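Local coordinates for protein beta-lactamase Rm3 (Uncultured bacterium, PDB 5IQK) that hydrolyses the beta-lactam ring of antibiotics as a zinc-dependent subclass B3 metallo-beta-lactamase, and so probably confers antibiotic resistance, at residues N22-G27 with L35-Q40. Residues are numbered along the deposited sequence; the frame is centred on the assembly and turned at random.
Sequences NTYYVG and LVTSPQ
Tyr-24 and Leu-35 form the antiparallel hydrogen-bonded pair of a beta hairpin, strands 23-25 and 34-36, in one of the two mixed sheets of the metallo-beta-lactamase alpha-beta/beta-alpha sandwich. Their backbones are joined twice, Tyr-24 N to Leu-35 O at 2.7 Å and Leu-35 N to Tyr-24 O at 2.8 Å; Thr-23 and Val-36 make the adjoining non-hydrogen-bonded pair.

Beyond the strands, the backbone bond from Thr-37 N to Asn-22 O (2.9 Å) continues the pairing, and a side chain adds to it. With CG between its own backbone N and carbonyl carbon (chi1 60°), Asn-22 directs its amide across the gap: ND2 donates to Thr-37 O at 3.0 Å, nearly straight at 170° and in both the amide and the carbonyl plane. Val-36 CG1 packs against the same nitrogen. Asparagine suits this place because its amide also has an acceptor: OD1 is hydrogen-bonded to Ser-166 OG of the other sheet, as is Thr-23 OG1.

On the face of Tyr-24 and Leu-35, Val-26 CG1 packs on Leu-35 CB (4.1 Å), both residues giving aliphatic surface to Ile-60 of helix 53-62.

Thr-37 meets the Tyr-24 ring edge with both branches, the side chains crossing at about a right angle. Threonine offers a methyl to the ring, CG2 to CE2 at 3.9 Å, and a hydroxyl to a water in the ring plane, 3.0 Å from Thr-37 OG1 and 2.7 Å from Tyr-24 OH.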
loop_
_atom_site.group_PDB
_atom_site.type_symbol
_atom_site.label_atom_id
_atom_site.label_comp_id
_atom_site.label_asym_id
_atom_site.label_seq_id
_atom_site.Cartn_x
_atom_site.Cartn_y
_atom_site.Cartn_z
ATOM N N ASN A 22 -14.425 -10.087 4.637
ATOM C CA ASN A 22 -14.595 -9.544 3.299
ATOM C C ASN A 22 -13.310 -8.930 2.738
ATOM O O ASN A 22 -13.361 -8.204 1.752
ATOM C CB ASN A 22 -15.718 -8.502 3.284
ATOM C CG ASN A 22 -15.447 -7.332 4.225
ATOM O OD1 ASN A 22 -14.883 -7.507 5.305
ATOM N ND2 ASN A 22 -15.831 -6.131 3.807
ATOM N N THR A 23 -12.179 -9.216 3.378
ATOM C CA THR A 23 -10.880 -8.688 2.931
ATOM C C THR A 23 -10.050 -9.768 2.234
ATOM O O THR A 23 -9.771 -10.808 2.827
ATOM C CB THR A 23 -10.071 -8.116 4.112
ATOM O OG1 THR A 23 -10.799 -7.051 4.744
ATOM C CG2 THR A 23 -8.698 -7.583 3.629
ATOM N N TYR A 24 -9.646 -9.513 0.989
ATOM C CA TYR A 24 -8.902 -10.507 0.205
ATOM C C TYR A 24 -7.588 -9.940 -0.315
ATOM O O TYR A 24 -7.514 -8.747 -0.608
ATOM C CB TYR A 24 -9.701 -10.972 -0.996
ATOM C CG TYR A 24 -11.035 -11.587 -0.649
ATOM C CD1 TYR A 24 -11.194 -12.959 -0.642
ATOM C CD2 TYR A 24 -12.128 -10.791 -0.327
ATOM C CE1 TYR A 24 -12.417 -13.536 -0.328
ATOM C CE2 TYR A 24 -13.348 -11.362 -0.016
ATOM C CZ TYR A 24 -13.479 -12.735 -0.015
ATOM O OH TYR A 24 -14.691 -13.310 0.299
ATOM N N TYR A 25 -6.592 -10.804 -0.493
ATOM C CA TYR A 25 -5.341 -10.431 -1.175
ATOM C C TYR A 25 -5.422 -10.731 -2.677
ATOM O O TYR A 25 -5.739 -11.854 -3.068
ATOM C CB TYR A 25 -4.161 -11.177 -0.565
ATOM C CG TYR A 25 -2.806 -10.673 -1.049
ATOM C CD1 TYR A 25 -2.213 -9.565 -0.464
ATOM C CD2 TYR A 25 -2.146 -11.299 -2.094
ATOM C CE1 TYR A 25 -0.972 -9.095 -0.897
ATOM C CE2 TYR A 25 -0.882 -10.838 -2.538
ATOM C CZ TYR A 25 -0.323 -9.738 -1.935
ATOM O OH TYR A 25 0.897 -9.273 -2.365
ATOM N N VAL A 26 -5.148 -9.732 -3.516
ATOM C CA VAL A 26 -5.217 -9.919 -4.968
ATOM C C VAL A 26 -3.954 -9.411 -5.671
ATOM O O VAL A 26 -3.958 -9.187 -6.888
ATOM C CB VAL A 26 -6.454 -9.215 -5.576
ATOM C CG1 VAL A 26 -7.730 -9.898 -5.118
ATOM C CG2 VAL A 26 -6.475 -7.749 -5.200
ATOM N N GLY A 27 -2.879 -9.262 -4.900
ATOM C CA GLY A 27 -1.628 -8.734 -5.408
ATOM C C GLY A 27 -0.664 -9.778 -5.962
ATOM O O GLY A 27 -1.064 -10.854 -6.423
ATOM N N LEU A 35 -8.451 -6.409 -1.814
ATOM C CA LEU A 35 -9.853 -6.231 -2.177
ATOM C C LEU A 35 -10.741 -6.356 -0.940
ATOM O O LEU A 35 -10.646 -7.329 -0.194
ATOM C CB LEU A 35 -10.254 -7.260 -3.236
ATOM C CG LEU A 35 -11.646 -7.141 -3.859
ATOM C CD1 LEU A 35 -11.710 -5.937 -4.789
ATOM C CD2 LEU A 35 -11.996 -8.443 -4.603
ATOM N N VAL A 36 -11.581 -5.351 -0.716
ATOM C CA VAL A 36 -12.504 -5.356 0.402
ATOM C C VAL A 36 -13.922 -5.273 -0.174
ATOM O O VAL A 36 -14.298 -4.266 -0.773
ATOM C CB VAL A 36 -12.256 -4.185 1.390
ATOM C CG1 VAL A 36 -13.115 -4.377 2.643
ATOM C CG2 VAL A 36 -10.763 -4.061 1.742
ATOM N N THR A 37 -14.698 -6.331 0.007
ATOM C CA THR A 37 -15.919 -6.520 -0.770
ATOM C C THR A 37 -17.206 -6.187 -0.015
ATOM O O THR A 37 -17.245 -6.178 1.216
ATOM C CB THR A 37 -16.032 -7.973 -1.253
ATOM O OG1 THR A 37 -16.155 -8.840 -0.119
ATOM C CG2 THR A 37 -14.791 -8.377 -2.070
ATOM N N SER A 38 -18.261 -5.926 -0.779
ATOM C CA SER A 38 -19.606 -5.804 -0.224
ATOM C C SER A 38 -20.609 -6.047 -1.343
ATOM O O SER A 38 -20.246 -6.054 -2.517
ATOM C CB SER A 38 -19.826 -4.429 0.412
ATOM O OG SER A 38 -20.277 -3.489 -0.549
ATOM N N PRO A 39 -21.884 -6.266 -0.988
ATOM C CA PRO A 39 -22.885 -6.465 -2.043
ATOM C C PRO A 39 -23.196 -5.178 -2.810
ATOM O O PRO A 39 -23.850 -5.223 -3.851
ATOM C CB PRO A 39 -24.108 -6.966 -1.274
ATOM C CG PRO A 39 -23.920 -6.460 0.115
ATOM C CD PRO A 39 -22.444 -6.479 0.358
ATOM N N GLN A 40 -22.721 -4.051 -2.291
ATOM C CA GLN A 40 -22.894 -2.753 -2.935
ATOM C C GLN A 40 -21.654 -2.335 -3.736
ATOM O O GLN A 40 -21.564 -1.209 -4.209
ATOM C CB GLN A 40 -23.217 -1.689 -1.888
ATOM C CG GLN A 40 -24.552 -1.919 -1.174
ATOM C CD GLN A 40 -24.815 -0.897 -0.094
ATOM O OE1 GLN A 40 -24.548 0.290 -0.272
ATOM N NE2 GLN A 40 -25.342 -1.351 1.039
HETATM O O HOH W 1 -16.771 -11.610 0.702
#